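Local atomic coordinates of cyclic AMP receptor protein (Thermus thermophilus, PDB entry 4EV0), a protein that binds cyclic AMP and DNA as a homodimer and activates transcription from six promoters in a cAMP-dependent manner. Residues E72-L80 / L119-L127; R143-L154 / A205-A216. All coordinates share one frame; numbering follows the deposited sequence.

How the contacts relate
Contact 1 gathers strand 73-74 and helix 76-81, parts of the cyclic nucleotide-binding domain, against the long helix 114-135 around bound cyclic AMP. Contact 2 lies in the Crp-type helix-turn-helix domain, where helix 139-154 packs against the C-terminal helix 205-212. Their centres are about 43 Å apart, on opposite sides of the chain's centre, and their nearest atoms about 20 Å. Contact 1 closes along the chain before contact 2 opens, and helix 139-154 is the next helix after 114-135. Ligand site and DNA-binding part are thus distinct units that both border the second subunit, consistent with cAMP-dependent activation being relayed between them.

Contact 1 of 2, residues E72-L80 / L119-L127; sequences ELFGEMSLL and LAALLARRL. With CMP (adenosine-3',5'-cyclic-monophosphate), chain G.
Polar grip at the cyclic AMP centres on Arg126, whose extended side chain reaches two groups of 72-80. NH1 forms a salt bridge with Glu76 OE2 (2.7 Å), the carboxylate and guanidinium planes turned 48° apart, while NH2 donates to Leu73 O at 2.8 Å, the acceptor lying in the guanidinium plane. The adenine N3 sits over one face of that guanidinium, offset toward its rim.

Glu76 serves ligand and arginine together. With CG held between backbone N and carbonyl carbon (chi1 74°) and a bend at chi2, its OE1 accepts a hydrogen bond from the ribose O2', its modelled length doubtfully short. Gly75 N donates to the same O2' at 2.8 Å, and Ser78 N grips phosphate O1P at 3.0 Å, the binding expected of a phosphate-binding cassette.

Apolar contacts fill in behind. Leu119 CD2 lies 3.9 Å from Leu73 CD1, the two side chains crossing near a right angle, and Leu80 CD1 meets Leu123 CD1 tip to tip (3.9 Å).

Strand 73-74 edges the sheet beside strand 42-46, Tyr105 of helix 102-111 touches Leu80 and Leu119, and on helix 114-135 Leu123 packs against Ala120 of the second subunit.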
loop_
_atom_site.group_PDB
_atom_site.type_symbol
_atom_site.label_atom_id
_atom_site.label_comp_id
_atom_site.label_asym_id
_atom_site.label_seq_id
_atom_site.Cartn_x
_atom_site.Cartn_y
_atom_site.Cartn_z
ATOM N N GLU B 72 11.607 -13.738 -12.707
ATOM C CA GLU B 72 11.175 -12.855 -11.634
ATOM C C GLU B 72 12.103 -12.933 -10.427
ATOM O O GLU B 72 12.759 -13.951 -10.202
ATOM C CB GLU B 72 9.718 -13.142 -11.253
ATOM C CG GLU B 72 8.697 -12.509 -12.210
ATOM C CD GLU B 72 7.264 -12.923 -11.907
ATOM O OE1 GLU B 72 6.921 -14.110 -12.134
ATOM O OE2 GLU B 72 6.477 -12.059 -11.440
ATOM N N LEU B 73 12.135 -11.856 -9.650
ATOM C CA LEU B 73 13.105 -11.676 -8.581
ATOM C C LEU B 73 12.475 -11.636 -7.184
ATOM O O LEU B 73 11.380 -11.100 -7.012
ATOM C CB LEU B 73 13.866 -10.376 -8.845
ATOM C CG LEU B 73 14.920 -9.876 -7.864
ATOM C CD1 LEU B 73 16.017 -9.180 -8.648
ATOM C CD2 LEU B 73 14.329 -8.914 -6.869
ATOM N N PHE B 74 13.170 -12.192 -6.189
ATOM C CA PHE B 74 12.771 -12.033 -4.782
ATOM C C PHE B 74 13.948 -12.112 -3.807
ATOM O O PHE B 74 15.008 -12.633 -4.149
ATOM C CB PHE B 74 11.702 -13.053 -4.384
ATOM C CG PHE B 74 12.159 -14.490 -4.466
ATOM C CD1 PHE B 74 12.193 -15.156 -5.689
ATOM C CD2 PHE B 74 12.552 -15.177 -3.319
ATOM C CE1 PHE B 74 12.605 -16.488 -5.768
ATOM C CE2 PHE B 74 12.968 -16.502 -3.389
ATOM C CZ PHE B 74 12.986 -17.160 -4.615
ATOM N N GLY B 75 13.741 -11.604 -2.593
ATOM C CA GLY B 75 14.733 -11.668 -1.535
ATOM C C GLY B 75 15.763 -10.549 -1.584
ATOM O O GLY B 75 16.865 -10.661 -1.022
ATOM N N GLU B 76 15.407 -9.456 -2.249
ATOM C CA GLU B 76 16.344 -8.351 -2.446
ATOM C C GLU B 76 16.452 -7.429 -1.223
ATOM O O GLU B 76 17.414 -6.687 -1.081
ATOM C CB GLU B 76 15.988 -7.561 -3.712
ATOM C CG GLU B 76 14.747 -6.671 -3.596
ATOM C CD GLU B 76 13.419 -7.443 -3.480
ATOM O OE1 GLU B 76 13.326 -8.614 -3.928
ATOM O OE2 GLU B 76 12.451 -6.863 -2.936
ATOM N N MET B 77 15.478 -7.490 -0.327
ATOM C CA MET B 77 15.470 -6.581 0.812
ATOM C C MET B 77 16.540 -6.937 1.852
ATOM O O MET B 77 17.306 -6.073 2.269
ATOM C CB MET B 77 14.063 -6.472 1.412
ATOM C CG MET B 77 13.061 -5.839 0.433
ATOM S SD MET B 77 11.275 -6.159 0.696
ATOM C CE MET B 77 11.011 -5.574 2.358
ATOM N N SER B 78 16.608 -8.206 2.251
ATOM C CA SER B 78 17.634 -8.642 3.191
ATOM C C SER B 78 19.014 -8.489 2.560
ATOM O O SER B 78 19.982 -8.149 3.238
ATOM C CB SER B 78 17.396 -10.082 3.634
ATOM O OG SER B 78 16.158 -10.195 4.322
ATOM N N LEU B 79 19.084 -8.709 1.251
ATOM C CA LEU B 79 20.312 -8.457 0.508
ATOM C C LEU B 79 20.791 -7.007 0.652
ATOM O O LEU B 79 21.982 -6.737 0.811
ATOM C CB LEU B 79 20.136 -8.793 -0.977
ATOM C CG LEU B 79 21.417 -8.467 -1.757
ATOM C CD1 LEU B 79 22.083 -9.732 -2.294
ATOM C CD2 LEU B 79 21.180 -7.443 -2.858
ATOM N N LEU B 80 19.842 -6.083 0.605
ATOM C CA LEU B 80 20.151 -4.665 0.600
ATOM C C LEU B 80 20.417 -4.097 1.984
ATOM O O LEU B 80 21.409 -3.397 2.173
ATOM C CB LEU B 80 19.025 -3.895 -0.088
ATOM C CG LEU B 80 18.967 -4.058 -1.606
ATOM C CD1 LEU B 80 17.606 -3.611 -2.129
ATOM C CD2 LEU B 80 20.115 -3.268 -2.272
ATOM N N LEU B 119 17.031 -2.568 -9.361
ATOM C CA LEU B 119 16.437 -3.028 -8.105
ATOM C C LEU B 119 15.585 -1.911 -7.504
ATOM O O LEU B 119 14.445 -2.141 -7.086
ATOM C CB LEU B 119 17.495 -3.458 -7.086
ATOM C CG LEU B 119 18.203 -4.814 -7.240
ATOM C CD1 LEU B 119 19.424 -4.875 -6.326
ATOM C CD2 LEU B 119 17.270 -5.958 -6.933
ATOM N N ALA B 120 16.148 -0.707 -7.461
ATOM C CA ALA B 120 15.421 0.457 -6.974
ATOM C C ALA B 120 14.061 0.604 -7.672
ATOM O O ALA B 120 13.035 0.763 -7.004
ATOM C CB ALA B 120 16.278 1.751 -7.126
ATOM N N ALA B 121 14.075 0.513 -9.005
ATOM C CA ALA B 121 12.878 0.674 -9.840
ATOM C C ALA B 121 11.821 -0.401 -9.550
ATOM O O ALA B 121 10.608 -0.126 -9.537
ATOM C CB ALA B 121 13.256 0.668 -11.322
ATOM N N LEU B 122 12.295 -1.623 -9.328
ATOM C CA LEU B 122 11.415 -2.740 -9.025
ATOM C C LEU B 122 10.716 -2.554 -7.691
ATOM O O LEU B 122 9.515 -2.802 -7.571
ATOM C CB LEU B 122 12.192 -4.065 -9.052
ATOM C CG LEU B 122 12.345 -4.564 -10.491
ATOM C CD1 LEU B 122 13.238 -5.807 -10.597
ATOM C CD2 LEU B 122 10.950 -4.830 -11.083
ATOM N N LEU B 123 11.482 -2.135 -6.691
ATOM C CA LEU B 123 10.933 -1.788 -5.390
ATOM C C LEU B 123 9.953 -0.605 -5.504
ATOM O O LEU B 123 8.938 -0.541 -4.798
ATOM C CB LEU B 123 12.061 -1.451 -4.410
ATOM C CG LEU B 123 12.868 -2.680 -3.969
ATOM C CD1 LEU B 123 14.066 -2.254 -3.119
ATOM C CD2 LEU B 123 11.997 -3.688 -3.215
ATOM N N ALA B 124 10.258 0.329 -6.395
ATOM C CA ALA B 124 9.356 1.447 -6.605
ATOM C C ALA B 124 8.049 0.940 -7.203
ATOM O O ALA B 124 6.991 1.355 -6.775
ATOM C CB ALA B 124 9.999 2.522 -7.483
ATOM N N ARG B 125 8.139 0.028 -8.166
ATOM C CA ARG B 125 6.970 -0.600 -8.778
ATOM C C ARG B 125 6.102 -1.307 -7.734
ATOM O O ARG B 125 4.874 -1.254 -7.796
ATOM C CB ARG B 125 7.415 -1.579 -9.885
ATOM C CG ARG B 125 6.310 -2.425 -10.561
ATOM C CD ARG B 125 5.355 -1.579 -11.425
ATOM N NE ARG B 125 5.961 -0.303 -11.817
ATOM C CZ ARG B 125 5.348 0.882 -11.747
ATOM N NH1 ARG B 125 4.088 0.971 -11.314
ATOM N NH2 ARG B 125 6.004 1.981 -12.116
ATOM N N ARG B 126 6.756 -1.947 -6.769
ATOM C CA ARG B 126 6.070 -2.689 -5.716
ATOM C C ARG B 126 5.397 -1.770 -4.708
ATOM O O ARG B 126 4.331 -2.083 -4.187
ATOM C CB ARG B 126 7.044 -3.628 -4.997
ATOM C CG ARG B 126 7.190 -4.996 -5.657
ATOM C CD ARG B 126 8.505 -5.666 -5.258
ATOM N NE ARG B 126 8.724 -6.922 -5.979
ATOM C CZ ARG B 126 9.772 -7.718 -5.797
ATOM N NH1 ARG B 126 10.702 -7.385 -4.913
ATOM N NH2 ARG B 126 9.890 -8.846 -6.493
ATOM N N LEU B 127 6.025 -0.635 -4.431
ATOM C CA LEU B 127 5.448 0.341 -3.508
ATOM C C LEU B 127 4.216 1.020 -4.107
ATOM O O LEU B 127 3.319 1.449 -3.385
ATOM C CB LEU B 127 6.497 1.379 -3.075
ATOM C CG LEU B 127 7.490 1.013 -1.963
ATOM C CD1 LEU B 127 8.734 1.871 -2.095
ATOM C CD2 LEU B 127 6.887 1.195 -0.579
HETATM P P CMP G . 13.323 -10.239 1.482
HETATM O O1P CMP G . 14.803 -10.477 1.428
HETATM O O2P CMP G . 12.782 -9.238 2.479
HETATM O "O5'" CMP G . 12.540 -11.642 1.642
HETATM C "C5'" CMP G . 11.184 -11.781 1.220
HETATM C "C4'" CMP G . 11.019 -11.107 -0.097
HETATM O "O4'" CMP G . 9.637 -10.973 -0.481
HETATM C "C3'" CMP G . 11.494 -9.688 -0.125
HETATM O "O3'" CMP G . 12.896 -9.595 0.033
HETATM C "C2'" CMP G . 10.932 -9.220 -1.455
HETATM O "O2'" CMP G . 11.658 -9.774 -2.537
HETATM C "C1'" CMP G . 9.552 -9.900 -1.410
HETATM N N9 CMP G . 8.509 -8.969 -0.970
HETATM C C8 CMP G . 8.424 -8.344 0.218
HETATM N N7 CMP G . 7.329 -7.532 0.230
HETATM C C5 CMP G . 6.711 -7.644 -0.965
HETATM C C6 CMP G . 5.496 -7.082 -1.610
HETATM N N6 CMP G . 4.708 -6.196 -0.939
HETATM N N1 CMP G . 5.219 -7.477 -2.883
HETATM C C2 CMP G . 5.998 -8.344 -3.551
HETATM N N3 CMP G . 7.109 -8.904 -3.017
HETATM C C4 CMP G . 7.502 -8.594 -1.757
#

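Contact 2 of 2, residues R143-L154 / A205-A216; sequences RNRVAYALLKLL and AALLEEIAFGLA
Leu208 and Ala212 enter helix 143-154 as knobs into holes, and here the packing is tight. Leu208 sits among Ala147, Leu150, Leu151 and Leu154, its CD1 3.8 Å from Ala147 CB; with CG anti to the backbone N (chi1 179°), both methyls are carried into the groove. Ala212 CB meets Leu151 CD1 at 3.6 Å, and the small Ala147 and Ala212 are consistent with a 7.9 Å approach of the segment axes.

Asn144 ND2 donates to Ile211 O at 2.7 Å, almost in line with the carbonyl. Gly214 N, in the Schellman motif ending the helix, also donates to that oxygen. Arg143 packs its guanidinium face closely on Ile211 CG2.

The looser, solvent side lies at the two exposed ends of 205-216. Arg143 NH2 reaches the terminal carboxylate at Ala216 O (3.2 Å); its stronger partner is Glu190. Replacing Arg143 with an alanine would probably leave both that carboxylate and Glu190 without their mate and bare the flank of Ile211 under the guanidinium. At the other end Leu154 CD1 spans from Leu208 to Ala205.

Helix 177-189 meets Leu150 and Ile211 through Leu187, strand 199-202 closes over Leu208 with Val202, and Tyr148 stacks on Phe213 of the second subunit.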
loop_
_atom_site.group_PDB
_atom_site.type_symbol
_atom_site.label_atom_id
_atom_site.label_comp_id
_atom_site.label_asym_id
_atom_site.label_seq_id
_atom_site.Cartn_x
_atom_site.Cartn_y
_atom_site.Cartn_z
ATOM N N ARG B 143 -21.067 -0.159 -2.790
ATOM C CA ARG B 143 -22.492 0.080 -2.999
ATOM C C ARG B 143 -23.241 0.317 -1.678
ATOM O O ARG B 143 -23.934 1.321 -1.526
ATOM C CB ARG B 143 -23.087 -1.099 -3.771
ATOM C CG ARG B 143 -24.534 -0.946 -4.129
ATOM C CD ARG B 143 -24.893 -1.871 -5.294
ATOM N NE ARG B 143 -26.337 -1.934 -5.491
ATOM C CZ ARG B 143 -27.128 -2.792 -4.853
ATOM N NH1 ARG B 143 -26.599 -3.665 -3.996
ATOM N NH2 ARG B 143 -28.441 -2.783 -5.079
ATOM N N ASN B 144 -23.073 -0.599 -0.724
ATOM C CA ASN B 144 -23.587 -0.431 0.637
ATOM C C ASN B 144 -23.191 0.914 1.265
ATOM O O ASN B 144 -24.021 1.623 1.832
ATOM C CB ASN B 144 -23.044 -1.533 1.560
ATOM C CG ASN B 144 -23.383 -2.946 1.084
ATOM O OD1 ASN B 144 -22.517 -3.822 1.055
ATOM N ND2 ASN B 144 -24.643 -3.176 0.737
ATOM N N ARG B 145 -21.906 1.237 1.188
ATOM C CA ARG B 145 -21.365 2.423 1.831
ATOM C C ARG B 145 -21.896 3.720 1.219
ATOM O O ARG B 145 -22.167 4.685 1.934
ATOM C CB ARG B 145 -19.831 2.386 1.790
ATOM C CG ARG B 145 -19.258 1.298 2.684
ATOM C CD ARG B 145 -17.753 1.320 2.800
ATOM N NE ARG B 145 -17.323 0.171 3.591
ATOM C CZ ARG B 145 -16.071 -0.047 3.987
ATOM N NH1 ARG B 145 -15.106 0.821 3.671
ATOM N NH2 ARG B 145 -15.785 -1.136 4.700
ATOM N N VAL B 146 -22.057 3.728 -0.100
ATOM C CA VAL B 146 -22.604 4.885 -0.783
ATOM C C VAL B 146 -24.101 5.034 -0.481
ATOM O O VAL B 146 -24.568 6.139 -0.228
ATOM C CB VAL B 146 -22.303 4.823 -2.293
ATOM C CG1 VAL B 146 -23.013 5.936 -3.038
ATOM C CG2 VAL B 146 -20.781 4.897 -2.515
ATOM N N ALA B 147 -24.828 3.918 -0.467
ATOM C CA ALA B 147 -26.238 3.919 -0.106
ATOM C C ALA B 147 -26.393 4.476 1.306
ATOM O O ALA B 147 -27.215 5.352 1.540
ATOM C CB ALA B 147 -26.825 2.519 -0.206
ATOM N N TYR B 148 -25.570 3.998 2.235
ATOM C CA TYR B 148 -25.618 4.455 3.625
ATOM C C TYR B 148 -25.364 5.955 3.749
ATOM O O TYR B 148 -26.035 6.640 4.528
ATOM C CB TYR B 148 -24.570 3.710 4.433
ATOM C CG TYR B 148 -24.455 4.098 5.898
ATOM C CD1 TYR B 148 -25.485 3.828 6.799
ATOM C CD2 TYR B 148 -23.286 4.690 6.388
ATOM C CE1 TYR B 148 -25.367 4.155 8.145
ATOM C CE2 TYR B 148 -23.153 5.016 7.725
ATOM C CZ TYR B 148 -24.192 4.743 8.604
ATOM O OH TYR B 148 -24.048 5.071 9.940
ATOM N N ALA B 149 -24.388 6.459 2.995
ATOM C CA ALA B 149 -24.137 7.891 2.937
ATOM C C ALA B 149 -25.409 8.674 2.536
ATOM O O ALA B 149 -25.770 9.675 3.165
ATOM C CB ALA B 149 -22.997 8.188 1.957
ATOM N N LEU B 150 -26.071 8.215 1.477
ATOM C CA LEU B 150 -27.314 8.814 1.009
ATOM C C LEU B 150 -28.391 8.715 2.089
ATOM O O LEU B 150 -29.141 9.663 2.330
ATOM C CB LEU B 150 -27.785 8.080 -0.244
ATOM C CG LEU B 150 -27.019 8.364 -1.528
ATOM C CD1 LEU B 150 -27.476 7.440 -2.661
ATOM C CD2 LEU B 150 -27.193 9.830 -1.888
ATOM N N LEU B 151 -28.464 7.551 2.724
ATOM C CA LEU B 151 -29.360 7.343 3.853
ATOM C C LEU B 151 -29.143 8.436 4.901
ATOM O O LEU B 151 -30.103 9.029 5.405
ATOM C CB LEU B 151 -29.086 5.983 4.472
ATOM C CG LEU B 151 -30.252 5.192 5.024
ATOM C CD1 LEU B 151 -29.765 3.780 5.248
ATOM C CD2 LEU B 151 -30.763 5.801 6.326
ATOM N N LYS B 152 -27.872 8.709 5.201
ATOM C CA LYS B 152 -27.511 9.716 6.190
ATOM C C LYS B 152 -28.080 11.107 5.868
ATOM O O LYS B 152 -28.445 11.865 6.771
ATOM C CB LYS B 152 -25.989 9.776 6.372
ATOM C CG LYS B 152 -25.510 9.010 7.600
ATOM C CD LYS B 152 -24.096 8.468 7.447
ATOM C CE LYS B 152 -23.079 9.499 7.882
ATOM N NZ LYS B 152 -21.718 8.907 7.949
ATOM N N LEU B 153 -28.142 11.438 4.581
ATOM C CA LEU B 153 -28.718 12.706 4.134
ATOM C C LEU B 153 -30.235 12.669 4.256
ATOM O O LEU B 153 -30.850 13.635 4.671
ATOM C CB LEU B 153 -28.335 13.005 2.683
ATOM C CG LEU B 153 -26.847 13.197 2.360
ATOM C CD1 LEU B 153 -26.649 13.360 0.859
ATOM C CD2 LEU B 153 -26.253 14.388 3.108
ATOM N N LEU B 154 -30.833 11.540 3.892
ATOM C CA LEU B 154 -32.254 11.349 4.103
ATOM C C LEU B 154 -32.624 11.565 5.562
ATOM O O LEU B 154 -33.717 12.054 5.868
ATOM C CB LEU B 154 -32.689 9.942 3.681
ATOM C CG LEU B 154 -33.202 9.770 2.253
ATOM C CD1 LEU B 154 -33.619 8.325 2.016
ATOM C CD2 LEU B 154 -34.358 10.733 1.963
ATOM N N ALA B 205 -36.694 5.138 -0.985
ATOM C CA ALA B 205 -35.971 5.237 0.278
ATOM C C ALA B 205 -35.859 3.909 1.017
ATOM O O ALA B 205 -34.814 3.601 1.591
ATOM C CB ALA B 205 -36.598 6.287 1.170
ATOM N N ALA B 206 -36.922 3.117 1.001
ATOM C CA ALA B 206 -36.909 1.853 1.715
ATOM C C ALA B 206 -35.959 0.904 1.036
ATOM O O ALA B 206 -35.252 0.148 1.702
ATOM C CB ALA B 206 -38.319 1.239 1.782
ATOM N N LEU B 207 -35.957 0.925 -0.293
ATOM C CA LEU B 207 -35.096 0.026 -1.050
ATOM C C LEU B 207 -33.637 0.439 -0.853
ATOM O O LEU B 207 -32.731 -0.405 -0.807
ATOM C CB LEU B 207 -35.470 0.047 -2.528
ATOM C CG LEU B 207 -34.710 -0.917 -3.441
ATOM C CD1 LEU B 207 -34.593 -2.286 -2.778
ATOM C CD2 LEU B 207 -35.388 -1.030 -4.809
ATOM N N LEU B 208 -33.425 1.747 -0.725
ATOM C CA LEU B 208 -32.105 2.287 -0.459
ATOM C C LEU B 208 -31.613 1.784 0.895
ATOM O O LEU B 208 -30.498 1.275 1.005
ATOM C CB LEU B 208 -32.138 3.815 -0.472
ATOM C CG LEU B 208 -30.796 4.470 -0.184
ATOM C CD1 LEU B 208 -29.895 4.387 -1.422
ATOM C CD2 LEU B 208 -30.953 5.932 0.283
ATOM N N GLU B 209 -32.459 1.913 1.914
ATOM C CA GLU B 209 -32.115 1.489 3.264
ATOM C C GLU B 209 -31.800 -0.000 3.254
ATOM O O GLU B 209 -30.894 -0.466 3.941
ATOM C CB GLU B 209 -33.261 1.799 4.230
ATOM C CG GLU B 209 -32.873 1.766 5.712
ATOM C CD GLU B 209 -33.916 2.428 6.619
ATOM O OE1 GLU B 209 -35.127 2.376 6.287
ATOM O OE2 GLU B 209 -33.520 3.003 7.661
ATOM N N GLU B 210 -32.535 -0.745 2.442
ATOM C CA GLU B 210 -32.262 -2.168 2.287
ATOM C C GLU B 210 -30.877 -2.383 1.695
ATOM O O GLU B 210 -30.128 -3.242 2.147
ATOM C CB GLU B 210 -33.324 -2.848 1.410
ATOM C CG GLU B 210 -34.700 -2.984 2.054
ATOM C CD GLU B 210 -35.585 -4.007 1.339
ATOM O OE1 GLU B 210 -35.308 -4.328 0.160
ATOM O OE2 GLU B 210 -36.556 -4.499 1.960
ATOM N N ILE B 211 -30.549 -1.601 0.672
ATOM C CA ILE B 211 -29.253 -1.719 0.013
ATOM C C ILE B 211 -28.106 -1.324 0.951
ATOM O O ILE B 211 -27.057 -1.972 0.942
ATOM C CB ILE B 211 -29.193 -0.902 -1.314
ATOM C CG1 ILE B 211 -30.170 -1.488 -2.337
ATOM C CG2 ILE B 211 -27.780 -0.925 -1.898
ATOM C CD1 ILE B 211 -30.361 -0.636 -3.574
ATOM N N ALA B 212 -28.317 -0.283 1.767
ATOM C CA ALA B 212 -27.289 0.179 2.704
ATOM C C ALA B 212 -26.906 -0.929 3.686
ATOM O O ALA B 212 -25.730 -1.118 4.015
ATOM C CB ALA B 212 -27.745 1.413 3.456
ATOM N N PHE B 213 -27.906 -1.676 4.137
ATOM C CA PHE B 213 -27.669 -2.709 5.132
ATOM C C PHE B 213 -27.504 -4.074 4.518
ATOM O O PHE B 213 -27.526 -5.082 5.219
ATOM C CB PHE B 213 -28.757 -2.689 6.193
ATOM C CG PHE B 213 -28.766 -1.425 6.967
ATOM C CD1 PHE B 213 -27.694 -1.110 7.798
ATOM C CD2 PHE B 213 -29.792 -0.510 6.824
ATOM C CE1 PHE B 213 -27.675 0.075 8.520
ATOM C CE2 PHE B 213 -29.779 0.680 7.540
ATOM C CZ PHE B 213 -28.716 0.974 8.389
ATOM N N GLY B 214 -27.290 -4.106 3.209
ATOM C CA GLY B 214 -26.806 -5.312 2.553
ATOM C C GLY B 214 -27.785 -6.474 2.497
ATOM O O GLY B 214 -27.408 -7.626 2.233
ATOM N N LEU B 215 -29.052 -6.185 2.749
ATOM C CA LEU B 215 -30.074 -7.191 2.530
ATOM C C LEU B 215 -30.753 -6.989 1.169
ATOM O O LEU B 215 -31.709 -7.679 0.832
ATOM C CB LEU B 215 -31.069 -7.256 3.700
ATOM C CG LEU B 215 -31.381 -5.994 4.511
ATOM C CD1 LEU B 215 -32.616 -5.317 3.968
ATOM C CD2 LEU B 215 -31.554 -6.312 5.997
ATOM N N ALA B 216 -30.235 -6.045 0.388
ATOM C CA ALA B 216 -30.631 -5.876 -1.008
ATOM C C ALA B 216 -29.461 -5.276 -1.788
ATOM O O ALA B 216 -29.556 -4.960 -2.964
ATOM C CB ALA B 216 -31.868 -5.003 -1.118
ATOM O OXT ALA B 216 -28.363 -5.087 -1.258
#